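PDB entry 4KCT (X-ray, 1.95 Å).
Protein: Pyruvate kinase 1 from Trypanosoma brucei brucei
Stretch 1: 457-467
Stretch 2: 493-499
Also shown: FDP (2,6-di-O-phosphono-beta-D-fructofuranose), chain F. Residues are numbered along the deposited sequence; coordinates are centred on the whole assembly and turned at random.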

# COMPACT_ATOMS: atom_id res chain seq x y z
N ARG A 457 0.09 -1.63 42.26
CA ARG A 457 0.71 -2.35 41.18
C ARG A 457 1.34 -1.45 40.14
O ARG A 457 2.42 -1.75 39.64
CB ARG A 457 -0.27 -3.35 40.55
CG ARG A 457 -0.42 -4.60 41.39
CD ARG A 457 -1.55 -5.47 40.88
NE ARG A 457 -2.84 -4.81 40.98
CZ ARG A 457 -3.92 -5.23 40.34
NH1 ARG A 457 -3.82 -6.24 39.46
NH2 ARG A 457 -5.11 -4.65 40.54
N VAL A 458 0.68 -0.34 39.83
CA VAL A 458 1.26 0.59 38.86
C VAL A 458 2.53 1.20 39.39
O VAL A 458 3.52 1.31 38.67
CB VAL A 458 0.26 1.68 38.42
CG1 VAL A 458 0.98 2.79 37.66
CG2 VAL A 458 -0.85 1.07 37.56
N LYS A 459 2.51 1.61 40.65
CA LYS A 459 3.72 2.10 41.31
C LYS A 459 4.87 1.08 41.26
O LYS A 459 5.99 1.43 40.94
CB LYS A 459 3.43 2.53 42.75
CG LYS A 459 4.65 3.05 43.51
CD LYS A 459 4.22 3.77 44.80
CE LYS A 459 5.36 3.87 45.81
NZ LYS A 459 6.68 4.11 45.16
N LEU A 460 4.57 -0.18 41.57
CA LEU A 460 5.60 -1.23 41.54
C LEU A 460 6.21 -1.31 40.14
O LEU A 460 7.46 -1.34 39.98
CB LEU A 460 4.98 -2.58 41.93
CG LEU A 460 5.90 -3.80 42.11
CD1 LEU A 460 6.87 -3.59 43.28
CD2 LEU A 460 5.04 -5.05 42.34
N GLY A 461 5.34 -1.32 39.13
CA GLY A 461 5.77 -1.39 37.74
C GLY A 461 6.62 -0.21 37.30
O GLY A 461 7.63 -0.39 36.61
N LEU A 462 6.20 0.99 37.67
CA LEU A 462 6.95 2.20 37.30
C LEU A 462 8.29 2.30 38.06
O LEU A 462 9.31 2.74 37.50
CB LEU A 462 6.10 3.45 37.54
CG LEU A 462 4.87 3.60 36.61
CD1 LEU A 462 4.05 4.85 36.94
CD2 LEU A 462 5.26 3.58 35.14
N ASP A 463 8.30 1.86 39.30
CA ASP A 463 9.55 1.80 40.08
C ASP A 463 10.50 0.79 39.47
O ASP A 463 11.71 1.03 39.37
CB ASP A 463 9.28 1.41 41.53
CG ASP A 463 8.72 2.57 42.35
OD1 ASP A 463 8.73 3.73 41.87
OD2 ASP A 463 8.16 2.30 43.42
N PHE A 464 9.94 -0.33 39.03
CA PHE A 464 10.73 -1.35 38.37
C PHE A 464 11.34 -0.83 37.07
O PHE A 464 12.52 -1.03 36.81
CB PHE A 464 9.90 -2.62 38.14
CG PHE A 464 10.65 -3.73 37.48
CD1 PHE A 464 11.38 -4.65 38.24
CD2 PHE A 464 10.50 -3.96 36.12
CE1 PHE A 464 11.98 -5.76 37.64
CE2 PHE A 464 11.11 -5.04 35.50
CZ PHE A 464 11.87 -5.94 36.27
N ALA A 465 10.54 -0.14 36.25
CA ALA A 465 11.07 0.46 35.02
C ALA A 465 12.28 1.36 35.29
O ALA A 465 13.22 1.39 34.49
CB ALA A 465 9.98 1.25 34.27
N LYS A 466 12.19 2.18 36.32
CA LYS A 466 13.28 3.12 36.67
C LYS A 466 14.51 2.35 37.15
O LYS A 466 15.62 2.58 36.69
CB LYS A 466 12.83 4.10 37.76
CG LYS A 466 11.92 5.21 37.27
CD LYS A 466 11.64 6.24 38.35
CE LYS A 466 12.80 7.20 38.50
NZ LYS A 466 12.48 8.28 39.48
N LYS A 467 14.29 1.41 38.06
CA LYS A 467 15.37 0.64 38.66
C LYS A 467 16.11 -0.20 37.62
O LYS A 467 17.34 -0.27 37.63
CB LYS A 467 14.83 -0.23 39.80
CG LYS A 467 15.73 -1.39 40.18
CD LYS A 467 15.93 -1.47 41.69
CE LYS A 467 16.76 -2.69 42.06
NZ LYS A 467 17.79 -2.36 43.09
N THR A 493 -6.23 2.46 28.58
CA THR A 493 -4.80 2.75 28.36
C THR A 493 -4.56 4.20 28.75
O THR A 493 -5.38 5.07 28.42
CB THR A 493 -4.44 2.71 26.85
OG1 THR A 493 -5.10 1.62 26.20
CG2 THR A 493 -2.91 2.60 26.65
N ARG A 494 -3.39 4.47 29.33
CA ARG A 494 -3.02 5.85 29.78
C ARG A 494 -1.58 6.08 29.32
O ARG A 494 -0.76 5.16 29.42
CB ARG A 494 -3.00 5.94 31.30
CG ARG A 494 -4.34 5.80 31.98
CD ARG A 494 -4.20 6.09 33.45
NE ARG A 494 -3.64 4.98 34.21
CZ ARG A 494 -3.07 5.15 35.40
NH1 ARG A 494 -2.97 6.37 35.92
NH2 ARG A 494 -2.71 4.10 36.12
N LEU A 495 -1.25 7.31 28.97
CA LEU A 495 0.15 7.70 28.83
C LEU A 495 0.55 8.44 30.09
O LEU A 495 -0.06 9.44 30.42
CB LEU A 495 0.35 8.63 27.64
CG LEU A 495 -0.10 8.15 26.26
CD1 LEU A 495 0.76 8.72 25.13
CD2 LEU A 495 -0.16 6.65 26.18
N ILE A 496 1.58 7.96 30.77
CA ILE A 496 2.02 8.54 32.03
C ILE A 496 3.49 8.93 31.89
O ILE A 496 4.28 8.18 31.32
CB ILE A 496 1.86 7.51 33.16
CG1 ILE A 496 0.37 7.27 33.40
CG2 ILE A 496 2.52 8.00 34.45
CD1 ILE A 496 0.10 6.10 34.32
N TYR A 497 3.84 10.13 32.36
CA TYR A 497 5.25 10.50 32.49
C TYR A 497 5.81 9.98 33.81
O TYR A 497 5.24 10.23 34.87
CB TYR A 497 5.41 12.02 32.47
CG TYR A 497 5.19 12.62 31.14
CD1 TYR A 497 3.94 13.12 30.78
CD2 TYR A 497 6.21 12.66 30.20
CE1 TYR A 497 3.73 13.67 29.53
CE2 TYR A 497 6.00 13.15 28.93
CZ TYR A 497 4.76 13.67 28.61
OH TYR A 497 4.58 14.23 27.37
N LEU A 498 6.99 9.38 33.76
CA LEU A 498 7.63 8.92 34.98
C LEU A 498 8.00 10.08 35.84
O LEU A 498 8.57 11.06 35.36
CB LEU A 498 8.88 8.12 34.68
CG LEU A 498 8.62 6.71 34.25
CD1 LEU A 498 9.94 6.10 33.83
CD2 LEU A 498 8.01 5.92 35.38
N PRO A 499 7.60 10.03 37.12
CA PRO A 499 7.92 11.07 38.09
C PRO A 499 9.39 11.01 38.51
O PRO A 499 10.09 9.99 38.32
CB PRO A 499 7.00 10.75 39.27
CG PRO A 499 6.74 9.28 39.17
CD PRO A 499 6.82 8.92 37.71
OXT PRO A 499 9.93 12.01 38.99
P1 FDP F . -7.37 -6.64 38.25
O1P FDP F . -7.02 -5.16 38.32
O2P FDP F . -6.30 -7.50 38.86
O3P FDP F . -8.80 -6.98 38.66
O1 FDP F . -10.14 -7.32 36.38
C1 FDP F . -9.45 -6.16 35.91
C2 FDP F . -8.03 -6.56 35.53
O2 FDP F . -7.27 -7.05 36.67
C3 FDP F . -7.26 -5.43 34.85
O3 FDP F . -6.83 -4.44 35.77
C4 FDP F . -6.08 -6.21 34.28
O4 FDP F . -5.36 -5.48 33.27
C5 FDP F . -6.79 -7.43 33.71
O5 FDP F . -8.02 -7.58 34.52
C6 FDP F . -5.91 -8.67 33.83
O6 FDP F . -6.49 -9.69 33.01
P2 FDP F . -5.61 -11.00 32.66
O4P FDP F . -4.46 -10.48 31.77
O5P FDP F . -5.17 -11.51 34.00
O6P FDP F . -6.56 -11.90 31.91

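Residues 457-467 belong to a helix that begins earlier in the chain, held by regular i to i+4 backbone hydrogen bonds, and the chain's C-terminal segment, strand through Tyr 497 and then Leu 498 and Pro 499, packs against one flank of it. No backbone hydrogen bond joins the two, so side chains make the contact. Val 458, Leu 462 and Lys 466, spaced four residues apart, point toward the segment; alternation along the strand directs Arg 494 and Ile 496 toward the helix, and Leu 498, just past its end, points the same way, while Tyr 497 points away.

Leu 462 and Leu 498 share the m,t rotamer, and their apolar side chains pack together, with Leu 462 CD2 within 3.6 Å of Leu 498 CD2; Leu 462 CD1 lies 4.3 Å from Ile 496 CG2, extending the apolar contact. Val 458 (t) places CG2 3.8 Å from Arg 494 NH2, a van der Waals contact at the edge of the guanidinium, whose NH1 and NH2 are hydrogen-bonded elsewhere in the structure.

Lys 466 turns at chi3 (p) in an m,t,p,t chain. Lys 466 CG lies 4.1 Å from Leu 498 CD1, and Lys 466 NZ donates a 3.2 Å hydrogen bond to Pro 499 O, one oxygen of the C-terminal carboxylate. Arg 457 faces elsewhere: Arg 457 NH1 and NH2 donate hydrogen bonds to FDP O2P (2.8 Å) and O1P (3.0 Å), respectively, a positively charged guanidinium meeting a phosphate.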